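Local atomic coordinates of Rna-directed RNA polymerase (Infectious pancreatic necrosis virus, PDB entry 3ZED), a protein that copies RNA from an RNA template as the RNA-dependent RNA polymerase of a birnavirus, probably both free and covalently attached to the genomic RNA. Residues 269-274 with 441-446; 557-562 with 577-582; 571-576 with 684-689. One frame throughout, in Å; residues are numbered along the deposited sequence.

Following the chain from the N terminus, contact 1 comes first: it closes a loop of 166 residues by bringing helix 260-278 against helix 438-452, both in the palm part. Contacts 2 and 3 come later, in the thumb part of the polymerase and on the opposite side of the chain's centre, and contact 1 touches neither. They cross along the sequence: contact 2 joins 557-562 to 577-582, and contact 3 opens at 571-576 before contact 2 has closed, then reaches on to 684-689. Both use strand 573-578 of one three-stranded antiparallel sheet. Contact 2 ties the sheet's first turn to the start of helix 580-588; contact 3 ties its last strand, 573-578, to a distant loop.

Contact 1: residues 269-274 with 441-446; sequences SFIRDL and ATFAMN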
loop_
_atom_site.group_PDB
_atom_site.type_symbol
_atom_site.label_atom_id
_atom_site.label_comp_id
_atom_site.label_asym_id
_atom_site.label_seq_id
_atom_site.Cartn_x
_atom_site.Cartn_y
_atom_site.Cartn_z
ATOM N N SER B 269 -19.742 -4.222 -17.001
ATOM C CA SER B 269 -20.764 -5.264 -16.900
ATOM C C SER B 269 -21.025 -5.652 -15.453
ATOM O O SER B 269 -22.181 -5.843 -15.098
ATOM C CB SER B 269 -20.364 -6.494 -17.711
ATOM O OG SER B 269 -20.157 -6.177 -19.077
ATOM N N PHE B 270 -19.971 -5.729 -14.617
ATOM C CA PHE B 270 -20.138 -6.102 -13.220
ATOM C C PHE B 270 -20.942 -5.056 -12.440
ATOM O O PHE B 270 -21.896 -5.435 -11.770
ATOM C CB PHE B 270 -18.779 -6.359 -12.528
ATOM C CG PHE B 270 -18.917 -6.806 -11.091
ATOM C CD1 PHE B 270 -19.493 -8.037 -10.779
ATOM C CD2 PHE B 270 -18.497 -5.985 -10.047
ATOM C CE1 PHE B 270 -19.623 -8.451 -9.446
ATOM C CE2 PHE B 270 -18.627 -6.397 -8.709
ATOM C CZ PHE B 270 -19.189 -7.626 -8.419
ATOM N N ILE B 271 -20.559 -3.763 -12.516
ATOM C CA ILE B 271 -21.230 -2.677 -11.788
ATOM C C ILE B 271 -22.685 -2.474 -12.317
ATOM O O ILE B 271 -23.584 -2.231 -11.506
ATOM C CB ILE B 271 -20.382 -1.348 -11.760
ATOM C CG1 ILE B 271 -20.894 -0.332 -10.702
ATOM C CG2 ILE B 271 -20.224 -0.683 -13.133
ATOM C CD1 ILE B 271 -20.666 -0.735 -9.253
ATOM N N ARG B 272 -22.911 -2.633 -13.649
ATOM C CA ARG B 272 -24.232 -2.490 -14.279
ATOM C C ARG B 272 -25.158 -3.641 -13.879
ATOM O O ARG B 272 -26.313 -3.394 -13.528
ATOM C CB ARG B 272 -24.084 -2.406 -15.807
ATOM C CG ARG B 272 -25.384 -2.554 -16.628
ATOM C CD ARG B 272 -25.226 -2.129 -18.080
ATOM N NE ARG B 272 -24.007 -2.671 -18.685
ATOM C CZ ARG B 272 -22.998 -1.929 -19.125
ATOM N NH1 ARG B 272 -23.067 -0.603 -19.073
ATOM N NH2 ARG B 272 -21.921 -2.506 -19.643
ATOM N N ASP B 273 -24.641 -4.890 -13.920
ATOM C CA ASP B 273 -25.402 -6.094 -13.557
ATOM C C ASP B 273 -25.731 -6.106 -12.082
ATOM O O ASP B 273 -26.802 -6.569 -11.721
ATOM C CB ASP B 273 -24.655 -7.383 -13.931
ATOM C CG ASP B 273 -24.748 -7.811 -15.386
ATOM O OD1 ASP B 273 -25.255 -7.013 -16.217
ATOM O OD2 ASP B 273 -24.306 -8.938 -15.698
ATOM N N LEU B 274 -24.821 -5.593 -11.235
ATOM C CA LEU B 274 -25.028 -5.492 -9.793
ATOM C C LEU B 274 -26.143 -4.465 -9.498
ATOM O O LEU B 274 -27.077 -4.781 -8.761
ATOM C CB LEU B 274 -23.708 -5.113 -9.106
ATOM C CG LEU B 274 -23.638 -5.129 -7.571
ATOM C CD1 LEU B 274 -23.949 -6.529 -6.997
ATOM C CD2 LEU B 274 -22.263 -4.669 -7.100
ATOM N N ALA B 441 -23.208 2.677 -3.790
ATOM C CA ALA B 441 -23.303 2.442 -2.334
ATOM C C ALA B 441 -23.350 0.926 -2.076
ATOM O O ALA B 441 -22.736 0.465 -1.124
ATOM C CB ALA B 441 -24.553 3.114 -1.759
ATOM N N THR B 442 -24.007 0.153 -2.972
ATOM C CA THR B 442 -24.107 -1.310 -2.896
ATOM C C THR B 442 -22.736 -1.936 -3.143
ATOM O O THR B 442 -22.318 -2.810 -2.382
ATOM C CB THR B 442 -25.152 -1.830 -3.903
ATOM O OG1 THR B 442 -26.385 -1.170 -3.636
ATOM C CG2 THR B 442 -25.352 -3.353 -3.828
ATOM N N PHE B 443 -22.038 -1.491 -4.209
ATOM C CA PHE B 443 -20.716 -2.018 -4.498
ATOM C C PHE B 443 -19.789 -1.742 -3.344
ATOM O O PHE B 443 -19.194 -2.684 -2.826
ATOM C CB PHE B 443 -20.133 -1.443 -5.800
ATOM C CG PHE B 443 -18.691 -1.846 -6.016
ATOM C CD1 PHE B 443 -18.352 -3.176 -6.277
ATOM C CD2 PHE B 443 -17.663 -0.918 -5.864
ATOM C CE1 PHE B 443 -17.010 -3.565 -6.422
ATOM C CE2 PHE B 443 -16.317 -1.307 -5.995
ATOM C CZ PHE B 443 -15.999 -2.628 -6.274
ATOM N N ALA B 444 -19.699 -0.472 -2.905
ATOM C CA ALA B 444 -18.758 -0.061 -1.859
ATOM C C ALA B 444 -19.042 -0.682 -0.496
ATOM O O ALA B 444 -18.111 -1.188 0.133
ATOM C CB ALA B 444 -18.737 1.457 -1.739
ATOM N N MET B 445 -20.313 -0.661 -0.049
ATOM C CA MET B 445 -20.675 -1.124 1.289
ATOM C C MET B 445 -21.010 -2.593 1.393
ATOM O O MET B 445 -20.688 -3.216 2.401
ATOM C CB MET B 445 -21.886 -0.327 1.841
ATOM C CG MET B 445 -21.694 1.201 1.887
ATOM S SD MET B 445 -20.129 1.802 2.623
ATOM C CE MET B 445 -20.283 1.194 4.283
ATOM N N ASN B 446 -21.704 -3.130 0.409
ATOM C CA ASN B 446 -22.247 -4.468 0.534
ATOM C C ASN B 446 -21.483 -5.560 -0.182
ATOM O O ASN B 446 -21.673 -6.722 0.177
ATOM C CB ASN B 446 -23.708 -4.471 0.038
ATOM C CG ASN B 446 -24.593 -3.452 0.717
ATOM O OD1 ASN B 446 -24.979 -2.460 0.127
ATOM N ND2 ASN B 446 -24.966 -3.689 1.958
#
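Phe443 meets three residues of the other helix, Phe270, Ile271 and Leu274, and the interaction is wholly apolar, with no hydrogen bond between the helices. The aromatic part is an edge contact: CE1 of Phe443 comes in the plane of the Phe270 ring, at its edge, 4.0 Å from Phe270 CE2. The two side chains cross at about a right angle. In Phe443 CG stands anti to the backbone N (chi1 173°), beside the carbonyl carbon.

The aliphatic part gathers around the root of the same side chain. Ile271 reaches Phe443 CB with CD1 at 3.6 Å, and the same methyl lies 4.0 Å from Phe443 CG. A second methyl, Leu274 CD2, packs 4.0 Å from Phe443 CA, at the edge of the ring and near its plane, while Leu274 CG approaches Thr442 CG2 at 4.5 Å. Branched aliphatic chains suit the place because their terminal methyls pack on Phe443 CB and CA with no polar group to satisfy. OG1 of Thr442 is hydrogen-bonded to Pro438 O in its own helix, which leaves CG2 as the part facing Leu274.

The segment axes pass 10.5 Å apart at 98°: a near-perpendicular helix-helix packing in the palm region, short and centred on the side chain of Phe443. Helix 326-340 completes the core, with Leu331 touching Phe270, Ile271 and Phe443 together; Phe294 adds an edge-to-face ring contact to Phe270, and helix 724-732 packs on Thr442 through Arg732.

Contact 2: residues 557-562 with 577-582; sequences ELDLLG and VLENER
Arg582 lays one face of its guanidinium over Gly562, whose CA sits 3.5 Å above the plane, over its centre. The arginine chain runs extended from CG to NE to get there. Glycine suits the spot: a side-chain carbon would crowd both the guanidinium and the carbonyl oxygen of Leu561. Asp559 OD1 lies 4.0 Å from Arg582 NE, a long salt bridge well out of the guanidinium plane, so it rests on charge and no N-H points at the oxygen. A water sits between the two, donating to Asp559 OD1, though its distance to Arg582 NE is doubtfully short.

The backbone link is firmer. Glu579 N donates to Gly562 O at 2.9 Å and 171°, nearly straight, while Leu578 CD1 packs 3.4 Å from that same oxygen. The Glu579 side chain, modelled in two conformers and hence less certain, crosses Asp559 at about a right angle, its CD 3.6 Å from Asp559 CB. Its OE2 lies 3.8 Å from Glu557 OE1, the two carboxylate planes only 8° apart. Three acids so close would be expected to repel; Arg519, salt-bridged to Glu579 OE2 and in a long, weak pair with Asp559 OD2, probably offsets part of this. A second water joins Glu557 OE1 to Asn580 N.

Glu579 is the N-cap residue of helix 580-588 by position, but its side chain turns to Asp559, Ser564 and Arg519. Asp559 and Leu560, both facing Trp563, form a G1 beta bulge. The type I' turn of hairpin 556-560/563-568 packs where strand 573-578 passes into helix 580-588: the corner of a three-stranded antiparallel sheet.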
loop_
_atom_site.group_PDB
_atom_site.type_symbol
_atom_site.label_atom_id
_atom_site.label_comp_id
_atom_site.label_asym_id
_atom_site.label_seq_id
_atom_site.Cartn_x
_atom_site.Cartn_y
_atom_site.Cartn_z
ATOM N N GLU B 557 18.094 6.764 15.504
ATOM C CA GLU B 557 17.607 5.608 14.741
ATOM C C GLU B 557 16.102 5.379 14.917
ATOM O O GLU B 557 15.664 4.362 15.431
ATOM C CB GLU B 557 18.422 4.352 15.081
ATOM C CG GLU B 557 19.906 4.512 14.796
ATOM C CD GLU B 557 20.624 3.180 14.710
ATOM O OE1 GLU B 557 20.628 2.572 13.614
ATOM O OE2 GLU B 557 21.117 2.712 15.760
ATOM N N LEU B 558 15.311 6.343 14.423
ATOM C CA LEU B 558 13.867 6.333 14.530
ATOM C C LEU B 558 13.238 5.205 13.743
ATOM O O LEU B 558 12.163 4.733 14.126
ATOM C CB LEU B 558 13.296 7.660 14.014
ATOM C CG LEU B 558 13.698 8.954 14.701
ATOM C CD1 LEU B 558 13.125 10.143 13.939
ATOM C CD2 LEU B 558 13.254 8.962 16.185
ATOM N N ASP B 559 13.892 4.800 12.622
ATOM C CA ASP B 559 13.387 3.858 11.630
ATOM C C ASP B 559 11.994 4.348 11.190
ATOM O O ASP B 559 11.050 3.572 11.071
ATOM C CB ASP B 559 13.399 2.394 12.119
ATOM C CG ASP B 559 13.094 1.367 11.032
ATOM O OD1 ASP B 559 13.372 1.653 9.844
ATOM O OD2 ASP B 559 12.516 0.310 11.358
ATOM N N LEU B 560 11.869 5.678 11.011
ATOM C CA LEU B 560 10.633 6.321 10.601
ATOM C C LEU B 560 10.433 6.019 9.138
ATOM O O LEU B 560 11.085 6.622 8.292
ATOM C CB LEU B 560 10.708 7.835 10.874
ATOM C CG LEU B 560 9.426 8.642 10.568
ATOM C CD1 LEU B 560 8.368 8.431 11.654
ATOM C CD2 LEU B 560 9.745 10.098 10.452
ATOM N N LEU B 561 9.590 5.009 8.845
ATOM C CA LEU B 561 9.338 4.538 7.475
ATOM C C LEU B 561 10.680 4.179 6.780
ATOM O O LEU B 561 10.846 4.409 5.587
ATOM C CB LEU B 561 8.500 5.549 6.638
ATOM C CG LEU B 561 7.213 6.094 7.299
ATOM C CD1 LEU B 561 6.466 7.015 6.368
ATOM C CD2 LEU B 561 6.302 4.969 7.751
ATOM N N GLY B 562 11.610 3.608 7.562
ATOM C CA GLY B 562 12.928 3.187 7.092
ATOM C C GLY B 562 14.034 4.218 7.160
ATOM O O GLY B 562 15.132 3.960 6.674
ATOM N N VAL B 577 18.880 9.606 6.697
ATOM C CA VAL B 577 19.790 8.598 6.185
ATOM C C VAL B 577 19.026 7.273 6.277
ATOM O O VAL B 577 18.343 6.987 7.298
ATOM C CB VAL B 577 21.214 8.521 6.819
ATOM C CG1 VAL B 577 22.005 9.793 6.569
ATOM C CG2 VAL B 577 21.191 8.142 8.306
ATOM N N LEU B 578 19.116 6.478 5.212
ATOM C CA LEU B 578 18.431 5.191 5.196
ATOM C C LEU B 578 18.891 4.359 6.374
ATOM O O LEU B 578 20.101 4.330 6.627
ATOM C CB LEU B 578 18.716 4.453 3.868
ATOM C CG LEU B 578 17.900 3.182 3.648
ATOM C CD1 LEU B 578 16.387 3.501 3.521
ATOM C CD2 LEU B 578 18.376 2.470 2.423
ATOM N N GLU B 579 17.945 3.714 7.105
ATOM C CA GLU B 579 18.267 2.838 8.233
ATOM C C GLU B 579 19.386 1.884 7.812
ATOM O O GLU B 579 19.314 1.326 6.717
ATOM C CB GLU B 579 17.020 2.063 8.689
ATOM C CG GLU B 579 16.990 1.795 10.189
ATOM C CD GLU B 579 16.782 3.007 11.078
ATOM O OE1 GLU B 579 16.296 4.044 10.576
ATOM O OE2 GLU B 579 17.145 2.939 12.271
ATOM N N ASN B 580 20.443 1.765 8.632
ATOM C CA ASN B 580 21.648 0.970 8.348
ATOM C C ASN B 580 21.392 -0.439 7.755
ATOM O O ASN B 580 21.995 -0.768 6.729
ATOM C CB ASN B 580 22.555 0.851 9.570
ATOM C CG ASN B 580 23.856 0.121 9.261
ATOM O OD1 ASN B 580 24.635 0.520 8.400
ATOM N ND2 ASN B 580 24.051 -1.037 9.853
ATOM N N GLU B 581 20.525 -1.245 8.375
ATOM C CA GLU B 581 20.232 -2.618 7.918
ATOM C C GLU B 581 19.680 -2.636 6.481
ATOM O O GLU B 581 20.077 -3.485 5.689
ATOM C CB GLU B 581 19.247 -3.295 8.879
ATOM C CG GLU B 581 19.329 -4.813 8.893
ATOM C CD GLU B 581 18.443 -5.463 9.946
ATOM O OE1 GLU B 581 17.207 -5.516 9.741
ATOM O OE2 GLU B 581 18.985 -5.900 10.989
ATOM N N ARG B 582 18.797 -1.699 6.151
ATOM C CA ARG B 582 18.237 -1.544 4.802
ATOM C C ARG B 582 19.321 -1.106 3.804
ATOM O O ARG B 582 19.372 -1.622 2.691
ATOM C CB ARG B 582 17.106 -0.499 4.804
ATOM C CG ARG B 582 15.908 -0.930 5.608
ATOM C CD ARG B 582 14.786 0.059 5.393
ATOM N NE ARG B 582 13.705 -0.206 6.336
ATOM C CZ ARG B 582 12.416 -0.192 6.025
ATOM N NH1 ARG B 582 12.026 0.090 4.784
ATOM N NH2 ARG B 582 11.501 -0.441 6.955
HETATM O O HOH W 1 20.532 3.699 10.896
HETATM O O HOH W 2 14.533 -0.498 8.729
#

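Contact 3: residues 571-576 with 684-689; sequences MEMFVP and NTPLDS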
loop_
_atom_site.group_PDB
_atom_site.type_symbol
_atom_site.label_atom_id
_atom_site.label_comp_id
_atom_site.label_asym_id
_atom_site.label_seq_id
_atom_site.Cartn_x
_atom_site.Cartn_y
_atom_site.Cartn_z
ATOM N N MET B 571 23.749 22.769 7.365
ATOM C CA MET B 571 22.352 23.124 7.171
ATOM C C MET B 571 21.636 23.447 8.473
ATOM O O MET B 571 20.566 24.060 8.428
ATOM C CB MET B 571 21.628 21.996 6.429
ATOM C CG MET B 571 22.189 21.760 5.043
ATOM S SD MET B 571 21.145 20.676 4.087
ATOM C CE MET B 571 19.884 21.859 3.522
ATOM N N GLU B 572 22.246 23.075 9.627
ATOM C CA GLU B 572 21.743 23.310 10.993
ATOM C C GLU B 572 20.372 22.662 11.165
ATOM O O GLU B 572 19.419 23.266 11.664
ATOM C CB GLU B 572 21.710 24.794 11.355
ATOM C CG GLU B 572 23.078 25.373 11.673
ATOM C CD GLU B 572 22.963 26.784 12.193
ATOM O OE1 GLU B 572 22.756 26.933 13.417
ATOM O OE2 GLU B 572 22.977 27.729 11.369
ATOM N N MET B 573 20.297 21.408 10.738
ATOM C CA MET B 573 19.084 20.629 10.806
ATOM C C MET B 573 19.393 19.166 10.722
ATOM O O MET B 573 20.507 18.762 10.356
ATOM C CB MET B 573 18.092 21.036 9.688
ATOM C CG MET B 573 18.615 20.849 8.275
ATOM S SD MET B 573 17.614 21.796 7.080
ATOM C CE MET B 573 16.539 20.521 6.560
ATOM N N PHE B 574 18.386 18.365 11.082
ATOM C CA PHE B 574 18.441 16.924 10.927
ATOM C C PHE B 574 18.070 16.585 9.495
ATOM O O PHE B 574 17.177 17.220 8.903
ATOM C CB PHE B 574 17.506 16.211 11.912
ATOM C CG PHE B 574 18.035 16.232 13.317
ATOM C CD1 PHE B 574 18.870 15.222 13.776
ATOM C CD2 PHE B 574 17.678 17.247 14.193
ATOM C CE1 PHE B 574 19.346 15.233 15.093
ATOM C CE2 PHE B 574 18.179 17.269 15.499
ATOM C CZ PHE B 574 19.009 16.266 15.938
ATOM N N VAL B 575 18.786 15.619 8.931
ATOM C CA VAL B 575 18.575 15.148 7.560
ATOM C C VAL B 575 18.364 13.619 7.605
ATOM O O VAL B 575 18.874 12.978 8.528
ATOM C CB VAL B 575 19.728 15.561 6.609
ATOM C CG1 VAL B 575 19.821 17.079 6.493
ATOM C CG2 VAL B 575 21.072 14.965 7.053
ATOM N N PRO B 576 17.634 13.003 6.651
ATOM C CA PRO B 576 17.473 11.553 6.723
ATOM C C PRO B 576 18.650 10.779 6.132
ATOM O O PRO B 576 19.292 11.206 5.170
ATOM C CB PRO B 576 16.220 11.303 5.892
ATOM C CG PRO B 576 16.243 12.383 4.849
ATOM C CD PRO B 576 16.907 13.572 5.491
ATOM N N ASN B 684 17.747 18.160 0.656
ATOM C CA ASN B 684 17.359 18.478 2.021
ATOM C C ASN B 684 16.866 19.895 2.179
ATOM O O ASN B 684 16.494 20.287 3.288
ATOM C CB ASN B 684 18.534 18.225 2.957
ATOM C CG ASN B 684 18.701 16.773 3.240
ATOM O OD1 ASN B 684 17.762 16.100 3.690
ATOM N ND2 ASN B 684 19.883 16.254 2.982
ATOM N N THR B 685 16.816 20.660 1.083
ATOM C CA THR B 685 16.400 22.061 1.133
ATOM C C THR B 685 14.880 22.178 1.281
ATOM O O THR B 685 14.134 21.693 0.419
ATOM C CB THR B 685 16.950 22.824 -0.071
ATOM O OG1 THR B 685 18.363 22.805 0.049
ATOM C CG2 THR B 685 16.469 24.301 -0.139
ATOM N N PRO B 686 14.408 22.811 2.385
ATOM C CA PRO B 686 12.960 23.004 2.543
ATOM C C PRO B 686 12.463 24.142 1.670
ATOM O O PRO B 686 13.176 25.115 1.464
ATOM C CB PRO B 686 12.783 23.341 4.030
ATOM C CG PRO B 686 14.153 23.586 4.569
ATOM C CD PRO B 686 15.166 23.433 3.492
ATOM N N LEU B 687 11.238 24.027 1.178
ATOM C CA LEU B 687 10.582 25.051 0.366
ATOM C C LEU B 687 10.182 26.224 1.244
ATOM O O LEU B 687 10.320 27.359 0.822
ATOM C CB LEU B 687 9.351 24.462 -0.335
ATOM C CG LEU B 687 9.434 24.378 -1.841
ATOM C CD1 LEU B 687 8.660 23.173 -2.346
ATOM C CD2 LEU B 687 8.912 25.656 -2.481
ATOM N N ASP B 688 9.741 25.931 2.483
ATOM C CA ASP B 688 9.283 26.885 3.480
ATOM C C ASP B 688 9.834 26.582 4.866
ATOM O O ASP B 688 10.180 25.436 5.167
ATOM C CB ASP B 688 7.740 26.862 3.546
ATOM C CG ASP B 688 7.045 27.398 2.308
ATOM O OD1 ASP B 688 7.108 28.640 2.074
ATOM O OD2 ASP B 688 6.409 26.594 1.592
ATOM N N SER B 689 9.871 27.616 5.725
ATOM C CA SER B 689 10.263 27.520 7.124
ATOM C C SER B 689 9.146 26.809 7.897
ATOM O O SER B 689 7.978 26.881 7.491
ATOM C CB SER B 689 10.524 28.905 7.696
ATOM O OG SER B 689 9.354 29.698 7.577
HETATM O O HOH W 3 20.165 13.386 3.773
#
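At an outer edge of the three-stranded antiparallel sheet, on strand 573-578, the chain after helix 677-683 lays Asn684 against Met571, Val575 and Pro576. The amide lies across the valine, with Val575 CG1 3.5 Å from Asn684 CG and the two side chains at about a right angle. That CG stands beside the asparagine's backbone N, anti to the carbonyl carbon (chi1 -78°). Its OD1 comes 3.2 Å from Pro576 CD, a carbon next to the ring nitrogen and so slightly polarised. On the other end of the amide, ND2 donates to Leu680 O in the preceding helix and also to a water at 3.0 Å, which in turn donates to Pro576 O. An asparagine fits well here, since its amide can hold to a helix carbonyl and still lie close against apolar carbons.

The strand begins at a G1 beta bulge, where Glu572 and Met573 both face Ser568 at the hairpin turn between strands 563-568 and 573-578. Met571, just before the bulge, and Met573, part of it, reach over to the loop backbone. Met571 sets SD 3.8 Å from Asn684 CB, while its CE rests 3.7 Å from Asn684 O. Met573 bends at chi3 (-96°), the torsion that places its CE, and this methyl comes to 3.3 Å from the same oxygen. Their long, unbranched chains can bend at the sulphur to follow an irregular loop. Beyond this, Met573 CE grazes Pro686 CG at 4.4 Å. Thr685 OG1, near Met571 CE, is bonded to Val681 O in the helix, and Leu541 packs on both Met571 and Asn684 from a separate loop.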